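Local coordinates for protein citrate synthase (Mycobacterium tuberculosis, PDB 4TVM) that catalyses the condensation of oxaloacetate with acetyl-CoA and water to give citrate and CoA, in the Krebs cycle, at residues I227-H232 and V385-G390; S239-V244 and P393-H398; Q272-M277 and V365-G370. All coordinates share one frame; numbering follows the deposited sequence.

Contact 1 (I227-H232 and V385-G390). With OAA (oxaloacetate ion), chain B.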
# COMPACT_ATOMS: atom_id res chain seq x y z
N ILE A 227 22.16 1.61 7.67
CA ILE A 227 22.11 0.52 8.65
C ILE A 227 21.13 0.88 9.75
O ILE A 227 20.26 0.06 10.15
CB ILE A 227 23.48 0.21 9.28
CG1 ILE A 227 24.52 -0.05 8.17
CG2 ILE A 227 23.39 -0.99 10.21
CD1 ILE A 227 25.93 -0.34 8.65
N LEU A 228 21.20 2.12 10.22
CA LEU A 228 20.30 2.58 11.29
C LEU A 228 18.86 2.52 10.89
O LEU A 228 18.01 2.31 11.74
CB LEU A 228 20.67 3.96 11.78
CG LEU A 228 21.96 3.95 12.61
CD1 LEU A 228 22.82 5.19 12.39
CD2 LEU A 228 21.66 3.77 14.09
N HIS A 229 18.59 2.69 9.59
CA HIS A 229 17.20 2.72 9.08
C HIS A 229 16.80 1.47 8.31
O HIS A 229 15.69 1.39 7.81
CB HIS A 229 17.00 3.92 8.19
CG HIS A 229 16.92 5.22 8.92
ND1 HIS A 229 15.74 5.70 9.46
CD2 HIS A 229 17.86 6.16 9.20
CE1 HIS A 229 15.96 6.87 10.04
NE2 HIS A 229 17.24 7.16 9.90
N ALA A 230 17.68 0.48 8.23
CA ALA A 230 17.37 -0.73 7.50
C ALA A 230 16.11 -1.52 7.89
O ALA A 230 15.41 -2.01 7.02
CB ALA A 230 18.57 -1.64 7.52
N ASP A 231 15.80 -1.68 9.17
CA ASP A 231 14.55 -2.35 9.55
C ASP A 231 14.09 -1.82 10.87
O ASP A 231 14.89 -1.33 11.63
CB ASP A 231 14.75 -3.84 9.69
CG ASP A 231 13.45 -4.54 9.82
OD1 ASP A 231 12.61 -4.40 8.88
OD2 ASP A 231 13.22 -5.23 10.85
N HIS A 232 12.80 -1.89 11.16
CA HIS A 232 12.32 -1.43 12.45
C HIS A 232 10.99 -2.01 12.88
O HIS A 232 10.17 -1.33 13.47
CB HIS A 232 12.19 0.08 12.44
CG HIS A 232 11.95 0.64 13.80
ND1 HIS A 232 10.91 1.48 14.09
CD2 HIS A 232 12.62 0.45 14.96
CE1 HIS A 232 10.94 1.80 15.37
NE2 HIS A 232 11.96 1.18 15.92
N VAL A 385 12.92 9.67 0.36
CA VAL A 385 13.49 8.74 -0.59
C VAL A 385 14.69 8.02 0.06
O VAL A 385 14.88 6.81 -0.11
CB VAL A 385 13.98 9.46 -1.86
CG1 VAL A 385 14.79 8.50 -2.72
CG2 VAL A 385 12.81 10.06 -2.64
N LEU A 386 15.50 8.78 0.80
CA LEU A 386 16.66 8.24 1.51
C LEU A 386 16.18 7.24 2.51
O LEU A 386 16.76 6.18 2.69
CB LEU A 386 17.45 9.35 2.22
CG LEU A 386 18.25 10.21 1.24
CD1 LEU A 386 18.59 11.58 1.80
CD2 LEU A 386 19.51 9.49 0.84
N PHE A 387 15.06 7.56 3.12
CA PHE A 387 14.45 6.63 4.06
C PHE A 387 14.14 5.29 3.42
O PHE A 387 14.49 4.25 3.98
CB PHE A 387 13.20 7.23 4.64
CG PHE A 387 12.66 6.47 5.79
CD1 PHE A 387 12.27 5.14 5.64
CD2 PHE A 387 12.52 7.06 7.03
CE1 PHE A 387 11.77 4.43 6.72
CE2 PHE A 387 12.02 6.35 8.10
CZ PHE A 387 11.66 5.03 7.95
N ALA A 388 13.50 5.30 2.24
CA ALA A 388 13.11 4.05 1.54
C ALA A 388 14.31 3.20 1.09
O ALA A 388 14.30 1.95 1.18
CB ALA A 388 12.27 4.38 0.34
N LEU A 389 15.33 3.88 0.58
CA LEU A 389 16.57 3.20 0.18
C LEU A 389 17.12 2.37 1.32
O LEU A 389 17.60 1.26 1.09
CB LEU A 389 17.64 4.21 -0.21
CG LEU A 389 17.41 4.91 -1.51
CD1 LEU A 389 18.64 5.71 -1.86
CD2 LEU A 389 17.01 3.95 -2.65
N GLY A 390 17.09 2.93 2.53
CA GLY A 390 17.65 2.25 3.71
C GLY A 390 16.73 1.16 4.18
O GLY A 390 17.17 0.08 4.51
O1 OAA B . 12.72 4.22 11.39
O2 OAA B . 12.68 6.43 11.55
O4 OAA B . 8.71 3.56 13.76
O5 OAA B . 8.89 2.17 12.08
O3 OAA B . 10.44 3.56 10.80
C1 OAA B . 12.19 5.29 11.76
C2 OAA B . 10.88 5.17 12.50
C3 OAA B . 10.17 3.98 11.91
C4 OAA B . 9.17 3.23 12.64
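His229, on helix 216-229, meets Phe387 of helix 383-403 ring to ring. The centroids lie 5.3 Å apart with the planes at 58°, an oblique pairing that is neither a stack nor a T, and His229 ND1 sits over one face of the phenyl ring, 4.0 Å from Phe387 CE2. The first torsion of Phe387 sets its CG anti to the backbone N (chi1 -169°), which carries the ring off its own helix towards the histidine. Both rings turn an edge to the substrate: His229 CE1 is 3.6 Å from OAA O2, and Phe387 CZ approaches OAA O3 at 3.4 Å. The carbonyl O of His229 is held by the side chain of Arg391.

Here the helical core of the citrate synthase fold opens into the oxaloacetate pocket, which His229, His232 and Phe387 line together with Asn235, His267, Arg318, Asp366 and Arg391.

At Ala230 the backbones come together, the alpha carbons of Ala230 and Gly390 being 4.8 Å apart. Ala230 CA directs its hydrogen at Gly390 O over 3.1 Å in an almost straight C-H...O contact. With only hydrogens on its alpha carbon, Gly390 lets the two backbones approach this closely.

Two residues on, the edge of the His232 ring faces O4 of oxaloacetate, but the modelled fit is too close there and its detail is doubtful. Arg412 of the second subunit packs against this histidine.

Contact 2 (S239-V244 and P393-H398)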
# COMPACT_ATOMS: atom_id res chain seq x y z
N SER A 239 4.11 -3.19 7.47
CA SER A 239 2.88 -3.93 7.62
C SER A 239 2.11 -3.74 6.34
O SER A 239 1.26 -4.52 6.06
CB SER A 239 2.05 -3.47 8.79
OG SER A 239 2.61 -3.95 9.99
N THR A 240 2.41 -2.68 5.60
CA THR A 240 1.78 -2.42 4.31
C THR A 240 2.35 -3.28 3.23
O THR A 240 1.64 -3.74 2.37
CB THR A 240 1.97 -0.98 3.88
OG1 THR A 240 1.38 -0.13 4.86
CG2 THR A 240 1.32 -0.75 2.55
N VAL A 241 3.66 -3.49 3.27
CA VAL A 241 4.26 -4.42 2.37
C VAL A 241 3.69 -5.80 2.67
O VAL A 241 3.36 -6.55 1.77
CB VAL A 241 5.76 -4.38 2.52
CG1 VAL A 241 6.41 -5.47 1.68
CG2 VAL A 241 6.28 -3.01 2.12
N ARG A 242 3.50 -6.09 3.93
CA ARG A 242 2.95 -7.39 4.33
C ARG A 242 1.53 -7.65 3.89
O ARG A 242 1.22 -8.76 3.54
CB ARG A 242 3.05 -7.56 5.86
CG ARG A 242 4.30 -8.32 6.28
CD ARG A 242 4.50 -8.29 7.80
NE ARG A 242 5.79 -8.87 8.17
CZ ARG A 242 6.02 -10.17 8.35
NH1 ARG A 242 5.03 -11.08 8.27
NH2 ARG A 242 7.24 -10.60 8.68
N LEU A 243 0.68 -6.63 3.92
CA LEU A 243 -0.72 -6.72 3.52
C LEU A 243 -0.92 -6.93 2.00
O LEU A 243 -1.70 -7.77 1.57
CB LEU A 243 -1.39 -5.42 3.97
CG LEU A 243 -2.91 -5.39 4.24
CD1 LEU A 243 -3.42 -6.54 5.09
CD2 LEU A 243 -3.30 -4.09 4.90
N VAL A 244 -0.19 -6.17 1.22
CA VAL A 244 -0.24 -6.27 -0.21
C VAL A 244 0.25 -7.65 -0.60
O VAL A 244 -0.33 -8.33 -1.48
CB VAL A 244 0.69 -5.18 -0.76
CG1 VAL A 244 0.91 -5.32 -2.26
CG2 VAL A 244 0.13 -3.82 -0.45
N PRO A 393 15.84 -3.20 2.41
CA PRO A 393 16.18 -4.56 2.84
C PRO A 393 15.19 -5.15 3.85
O PRO A 393 14.91 -6.36 3.86
CB PRO A 393 17.57 -4.39 3.46
CG PRO A 393 17.71 -2.92 3.72
CD PRO A 393 17.01 -2.32 2.55
N GLY A 394 14.63 -4.29 4.68
CA GLY A 394 13.70 -4.73 5.71
C GLY A 394 12.39 -5.08 5.07
O GLY A 394 11.79 -6.13 5.36
N TRP A 395 11.92 -4.18 4.21
CA TRP A 395 10.73 -4.45 3.42
C TRP A 395 10.86 -5.79 2.79
O TRP A 395 9.94 -6.58 2.84
CB TRP A 395 10.52 -3.40 2.34
CG TRP A 395 10.02 -2.09 2.86
CD1 TRP A 395 9.43 -1.87 4.04
CD2 TRP A 395 10.08 -0.83 2.19
NE1 TRP A 395 9.11 -0.54 4.18
CE2 TRP A 395 9.51 0.12 3.06
CE3 TRP A 395 10.60 -0.41 0.96
CZ2 TRP A 395 9.44 1.46 2.74
CZ3 TRP A 395 10.51 0.94 0.63
CH2 TRP A 395 9.92 1.86 1.51
N ILE A 396 12.01 -6.05 2.21
CA ILE A 396 12.19 -7.29 1.46
C ILE A 396 12.22 -8.52 2.36
O ILE A 396 11.66 -9.56 2.01
CB ILE A 396 13.46 -7.21 0.59
CG1 ILE A 396 13.24 -6.21 -0.54
CG2 ILE A 396 13.80 -8.55 -0.02
CD1 ILE A 396 14.45 -5.94 -1.41
N ALA A 397 12.90 -8.40 3.50
CA ALA A 397 13.10 -9.50 4.42
C ALA A 397 11.79 -10.01 4.96
O ALA A 397 11.62 -11.22 5.10
CB ALA A 397 13.97 -9.02 5.57
N HIS A 398 10.90 -9.06 5.30
CA HIS A 398 9.59 -9.36 5.86
C HIS A 398 8.66 -10.02 4.86
O HIS A 398 7.97 -10.97 5.18
CB HIS A 398 8.93 -8.07 6.36
CG HIS A 398 9.46 -7.59 7.67
ND1 HIS A 398 10.59 -6.81 7.78
CD2 HIS A 398 9.03 -7.80 8.94
CE1 HIS A 398 10.81 -6.54 9.05
NE2 HIS A 398 9.89 -7.13 9.77
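A chi1 of 174° in Val241 turns CG1 away from the backbone N and leaves the other methyl, CG2, to lie over the indole of Trp395, whose own first torsion of -75° places CG beside the backbone N and anti to the carbonyl carbon. The two side chains cross at about a right angle. CG2 stands 4.1 Å from the centroid of the five-membered ring and 20° off its normal, a CH-pi contact over the pyrrole part of the indole. Val241 CG1 lies 3.9 Å from Trp395 O, so the two branches touch the indole and the main-chain carbonyl of Trp395.

The next residue, Arg242, extended from CG to NE, reaches the imidazole of His398, about one turn beyond Trp395. The planes of the two groups are 82° apart. Arg242 NH2 comes to the ring edge, 3.3 Å from His398 CD2, while His398 O lies over one face of the guanidinium. The stronger partner of Arg242 NH2 is Glu401, through a salt bridge.

This is helix-to-helix packing in the largely alpha-helical body of citrate synthase, joining helix 236-246 to helix 383-403. Helix 251-262 adds Ile255 and Ile259 against the indole. The first of the two helices also borders the dimer interface, where Thr240 packs on Leu243 of the second subunit and Leu243 on Thr240 of that subunit.

The rotation of the His398 ring is fixed from its own helix: ND1 donates to Gly394 O at 2.8 Å, with the acceptor practically in the ring plane. That carbonyl also accepts the backbone N of His398, the two donors arriving from opposite faces of its plane.

Contact 3 (Q272-M277 and V365-G370)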
# COMPACT_ATOMS: atom_id res chain seq x y z
N GLN A 272 11.56 15.30 7.09
CA GLN A 272 11.17 16.47 6.29
C GLN A 272 10.34 17.47 7.12
O GLN A 272 10.44 18.68 6.90
CB GLN A 272 10.41 16.06 5.01
CG GLN A 272 9.55 17.19 4.42
CD GLN A 272 8.97 16.91 3.04
OE1 GLN A 272 8.23 15.94 2.84
NE2 GLN A 272 9.27 17.78 2.09
N ALA A 273 9.54 16.98 8.06
CA ALA A 273 8.75 17.87 8.91
C ALA A 273 9.64 18.79 9.76
O ALA A 273 9.31 19.96 9.98
CB ALA A 273 7.81 17.06 9.80
N VAL A 274 10.76 18.23 10.22
CA VAL A 274 11.70 18.94 11.08
C VAL A 274 12.35 20.09 10.33
O VAL A 274 12.46 21.20 10.83
CB VAL A 274 12.77 17.96 11.61
CG1 VAL A 274 13.93 18.70 12.27
CG2 VAL A 274 12.13 16.99 12.59
N LEU A 275 12.78 19.81 9.11
CA LEU A 275 13.38 20.85 8.30
C LEU A 275 12.35 21.91 8.02
O LEU A 275 12.63 23.09 8.05
CB LEU A 275 13.89 20.27 7.00
CG LEU A 275 15.36 19.86 7.04
CD1 LEU A 275 16.23 21.06 6.75
CD2 LEU A 275 15.75 19.24 8.37
N GLU A 276 11.13 21.47 7.76
CA GLU A 276 10.06 22.39 7.48
C GLU A 276 9.84 23.27 8.68
O GLU A 276 9.54 24.45 8.54
CB GLU A 276 8.78 21.64 7.13
CG GLU A 276 8.81 21.04 5.74
CD GLU A 276 7.61 20.14 5.45
OE1 GLU A 276 6.80 19.87 6.37
OE2 GLU A 276 7.48 19.71 4.29
N MET A 277 9.98 22.68 9.86
CA MET A 277 9.93 23.49 11.06
C MET A 277 11.03 24.50 10.98
O MET A 277 10.84 25.67 11.27
CB MET A 277 10.15 22.67 12.31
CG MET A 277 10.16 23.52 13.57
SD MET A 277 10.92 22.72 15.00
CE MET A 277 9.74 21.40 15.35
N VAL A 365 16.85 13.53 16.91
CA VAL A 365 15.93 12.45 17.25
C VAL A 365 15.63 11.76 15.91
O VAL A 365 16.38 10.87 15.49
CB VAL A 365 14.68 13.02 17.98
CG1 VAL A 365 13.86 11.89 18.60
CG2 VAL A 365 15.10 14.02 19.06
N ASP A 366 14.54 12.17 15.26
CA ASP A 366 14.49 12.24 13.81
C ASP A 366 15.15 13.55 13.39
O ASP A 366 15.50 13.75 12.23
CB ASP A 366 13.04 12.23 13.33
CG ASP A 366 12.34 10.93 13.66
OD1 ASP A 366 12.97 9.86 13.46
OD2 ASP A 366 11.17 10.97 14.10
N PHE A 367 15.25 14.45 14.35
CA PHE A 367 15.87 15.75 14.19
C PHE A 367 17.30 15.68 13.68
O PHE A 367 17.68 16.45 12.80
CB PHE A 367 15.82 16.44 15.56
CG PHE A 367 16.56 17.74 15.64
CD1 PHE A 367 17.91 17.76 15.95
CD2 PHE A 367 15.90 18.94 15.49
CE1 PHE A 367 18.59 18.97 16.06
CE2 PHE A 367 16.56 20.14 15.60
CZ PHE A 367 17.91 20.16 15.88
N TYR A 368 18.10 14.76 14.24
CA TYR A 368 19.53 14.74 13.92
C TYR A 368 19.76 14.21 12.52
O TYR A 368 20.63 14.71 11.82
CB TYR A 368 20.35 13.92 14.93
CG TYR A 368 20.37 14.52 16.31
CD1 TYR A 368 20.95 15.76 16.54
CD2 TYR A 368 19.79 13.85 17.39
CE1 TYR A 368 20.95 16.33 17.80
CE2 TYR A 368 19.78 14.41 18.65
CZ TYR A 368 20.35 15.65 18.85
OH TYR A 368 20.36 16.19 20.13
N THR A 369 18.97 13.23 12.10
CA THR A 369 19.15 12.65 10.77
C THR A 369 18.89 13.66 9.67
O THR A 369 19.48 13.60 8.61
CB THR A 369 18.24 11.44 10.56
OG1 THR A 369 18.26 10.62 11.74
CG2 THR A 369 18.72 10.62 9.37
N GLY A 370 17.98 14.59 9.92
CA GLY A 370 17.65 15.62 8.95
C GLY A 370 18.85 16.52 8.69
O GLY A 370 19.20 16.80 7.53
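Val274 pushes its CG1 methyl against Phe367, coming obliquely to the phenyl ring 3.8 Å from Phe367 CD2. Because CG1 is anti to the valine's backbone N (chi1 168°), this branch projects from helix 270-281 and also touches the base of the phenylalanine, 4.0 Å from Phe367 CA. The two side chains cross at about a right angle, and Ser338 from a loop adds to the surroundings of the ring.

The next residue, Leu275, sets CD2 against the backbone of Gly370, one turn beyond Phe367, 4.1 Å from both the CA and the C of that glycine. The alpha carbon of Gly370 faces the leucine without a side chain, so the methyl group rests directly on the main chain of helix 367-375. Leu275 also meets Thr380.

The contact joins helix 270-281 to helix 367-375 in the helical body of citrate synthase by apolar packing, the Val274 side chain being about 11 Å from the bound oxaloacetate. Asp366, probably a catalytic residue and in touch with that oxaloacetate, immediately precedes Phe367, and its side chain leans on Ala270 and Asn271 at the start of helix 270-281.

Within the second segment, Phe367 CD1 stands 3.7 Å above one face of the Tyr368 ring, offset toward its rim. Tyr368 in turn packs on Val322 and Lys323 of helix 317-329, while Thr369 leans on Leu225 of helix 216-229.

Contacts 1 and 2 lie about 13 Å apart, centre to centre, and share helix 383-403, against which the successive helices 216-229 and 236-246 pack at successive stretches, 385-390 and then 393-398. They meet through Asp231 and His398, and through Ala388 and Trp395; along the chain their segments alternate. Contact 3 is nested inside the loops closed by both. Its centre is about 15 Å from that of contact 1, which it touches where Thr369 meets His229, and about 25 Å from that of contact 2, with no touch. Pocket residues distant in sequence, including His229, Asp366 and Phe387, thus converge on one oxaloacetate, while in contact 2 the residues that meet the second subunit are on helix 236-246.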